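Local atomic coordinates of uncharacterized protein (PDB entry 4EZI), a protein that has not been characterised experimentally but adopts the alpha/beta hydrolase fold and may act as a lipase or related esterase. Residues T21-L26 against L35-D40. Sequence-based numbering, arbitrary orientation. Where two conformers were deposited one is given.
Sequences TAEIAL and LTVHYD
V37 pushes its two methyls at the helix from the loop that returns past it, and they meet different neighbours. In the conformer given, CG1, set anti to the carbonyl carbon (chi1 -53°), lies over the helix backbone at E23, 4.2 Å from E23 N, between A22 and L26: it touches L26 CD1 at 3.5 Å and stands 4.4 Å from A22 CB, residues one turn apart on the same helix face. The L26 and V37 side chains point past one another from opposing backbones, with a single close pair, methyl against methyl. The other methyl, V37 CG2, faces E23, whose extended chain lies roughly perpendicular to the valine; their approach is loose, and the second conformers of both residues make it doubtful. L26 forks, and its second branch turns to L35, with CD2 4.3 Å from L35 CD1. No hydrogen bond links the two segments; the direct contact is made mainly by methyls of A22, L26, L35 and V37. The pairing folds the connection between helix 19-27 and strand 41-51 back against the helix. Helix 99-108 adjoins both: A22 packs on A103 and N107, while the backbone oxygens of T36 and Y39 accept hydrogen bonds from S108 and N107 respectively, just before strand 41-51, which lies between antiparallel strands 8-17 and 57-67.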
loop_
_atom_site.group_PDB
_atom_site.type_symbol
_atom_site.label_atom_id
_atom_site.label_comp_id
_atom_site.label_asym_id
_atom_site.label_seq_id
_atom_site.Cartn_x
_atom_site.Cartn_y
_atom_site.Cartn_z
ATOM N N THR A 21 -2.017 5.495 24.432
ATOM C CA THR A 21 -1.902 6.272 23.178
ATOM C C THR A 21 -2.702 5.593 22.051
ATOM O O THR A 21 -3.420 6.257 21.290
ATOM C CB THR A 21 -0.429 6.440 22.789
ATOM O OG1 THR A 21 0.286 7.002 23.895
ATOM C CG2 THR A 21 -0.269 7.316 21.579
ATOM N N ALA A 22 -2.645 4.265 22.005
ATOM C CA ALA A 22 -3.385 3.488 21.032
ATOM C C ALA A 22 -4.881 3.669 21.201
ATOM O O ALA A 22 -5.608 3.845 20.219
ATOM C CB ALA A 22 -2.997 1.987 21.119
ATOM N N GLU A 23 -5.361 3.613 22.446
ATOM C CA GLU A 23 -6.790 3.765 22.733
ATOM C C GLU A 23 -7.306 5.117 22.258
ATOM O O GLU A 23 -8.374 5.213 21.665
ATOM C CB GLU A 23 -7.057 3.589 24.226
ATOM C CG GLU A 23 -8.539 3.622 24.580
ATOM C CD GLU A 23 -8.836 2.992 25.929
ATOM O OE1 GLU A 23 -7.914 2.398 26.537
ATOM O OE2 GLU A 23 -10.000 3.079 26.377
ATOM N N ILE A 24 -6.541 6.168 22.506
ATOM C CA ILE A 24 -6.907 7.514 22.038
ATOM C C ILE A 24 -7.013 7.557 20.528
ATOM O O ILE A 24 -7.948 8.139 19.981
ATOM C CB ILE A 24 -5.880 8.550 22.541
ATOM C CG1 ILE A 24 -6.009 8.707 24.072
ATOM C CG2 ILE A 24 -6.035 9.911 21.853
ATOM C CD1 ILE A 24 -4.819 9.326 24.768
ATOM N N ALA A 25 -6.083 6.901 19.834
ATOM C CA ALA A 25 -6.103 6.901 18.390
ATOM C C ALA A 25 -7.298 6.132 17.842
ATOM O O ALA A 25 -7.940 6.570 16.873
ATOM C CB ALA A 25 -4.812 6.313 17.854
ATOM N N LEU A 26 -7.619 4.995 18.462
ATOM C CA LEU A 26 -8.756 4.197 18.001
ATOM C C LEU A 26 -10.075 4.946 18.183
ATOM O O LEU A 26 -10.961 4.861 17.358
ATOM C CB LEU A 26 -8.812 2.862 18.754
ATOM C CG LEU A 26 -7.678 1.876 18.467
ATOM C CD1 LEU A 26 -7.580 0.792 19.559
ATOM C CD2 LEU A 26 -7.839 1.224 17.097
ATOM N N LEU A 35 -12.407 -1.955 19.047
ATOM C CA LEU A 35 -11.319 -2.900 19.324
ATOM C C LEU A 35 -10.829 -2.705 20.749
ATOM O O LEU A 35 -10.798 -1.588 21.254
ATOM C CB LEU A 35 -10.172 -2.684 18.337
ATOM C CG LEU A 35 -10.485 -2.995 16.867
ATOM C CD1 LEU A 35 -9.273 -2.641 15.991
ATOM C CD2 LEU A 35 -10.807 -4.458 16.675
ATOM N N THR A 36 -10.446 -3.797 21.384
ATOM C CA THR A 36 -9.874 -3.788 22.719
ATOM C C THR A 36 -8.345 -3.786 22.622
ATOM O O THR A 36 -7.774 -4.548 21.844
ATOM C CB THR A 36 -10.311 -5.058 23.491
ATOM O OG1 THR A 36 -11.746 -5.103 23.586
ATOM C CG2 THR A 36 -9.735 -5.078 24.893
ATOM N N VAL A 37 -7.703 -2.925 23.407
ATOM C CA VAL A 37 -6.239 -2.851 23.435
ATOM C C VAL A 37 -5.699 -3.770 24.528
ATOM O O VAL A 37 -6.206 -3.784 25.654
ATOM C CB VAL A 37 -5.705 -1.393 23.623
ATOM C CG1 VAL A 37 -6.318 -0.464 22.577
ATOM C CG2 VAL A 37 -5.971 -0.849 25.016
ATOM N N HIS A 38 -4.670 -4.542 24.186
ATOM C CA HIS A 38 -4.063 -5.528 25.084
ATOM C C HIS A 38 -2.567 -5.338 25.325
ATOM O O HIS A 38 -2.051 -5.929 26.267
ATOM C CB HIS A 38 -4.275 -6.954 24.536
ATOM C CG HIS A 38 -5.699 -7.312 24.283
ATOM N ND1 HIS A 38 -6.566 -7.663 25.302
ATOM C CD2 HIS A 38 -6.408 -7.403 23.130
ATOM C CE1 HIS A 38 -7.747 -7.947 24.777
ATOM N NE2 HIS A 38 -7.673 -7.801 23.464
ATOM N N TYR A 39 -1.876 -4.546 24.488
ATOM C CA TYR A 39 -0.406 -4.467 24.494
ATOM C C TYR A 39 0.118 -3.071 24.361
ATOM O O TYR A 39 -0.548 -2.219 23.767
ATOM C CB TYR A 39 0.154 -5.259 23.304
ATOM C CG TYR A 39 -0.189 -6.718 23.386
ATOM C CD1 TYR A 39 0.436 -7.519 24.321
ATOM C CD2 TYR A 39 -1.133 -7.290 22.558
ATOM C CE1 TYR A 39 0.124 -8.846 24.424
ATOM C CE2 TYR A 39 -1.459 -8.638 22.645
ATOM C CZ TYR A 39 -0.813 -9.415 23.573
ATOM O OH TYR A 39 -1.144 -10.753 23.681
ATOM N N ASP A 40 1.310 -2.872 24.931
ATOM C CA ASP A 40 2.194 -1.778 24.545
ATOM C C ASP A 40 3.138 -2.314 23.453
ATOM O O ASP A 40 3.433 -3.511 23.430
ATOM C CB ASP A 40 3.000 -1.285 25.759
ATOM C CG ASP A 40 2.138 -0.982 26.942
ATOM O OD1 ASP A 40 1.248 -0.153 26.818
ATOM O OD2 ASP A 40 2.352 -1.582 28.028
#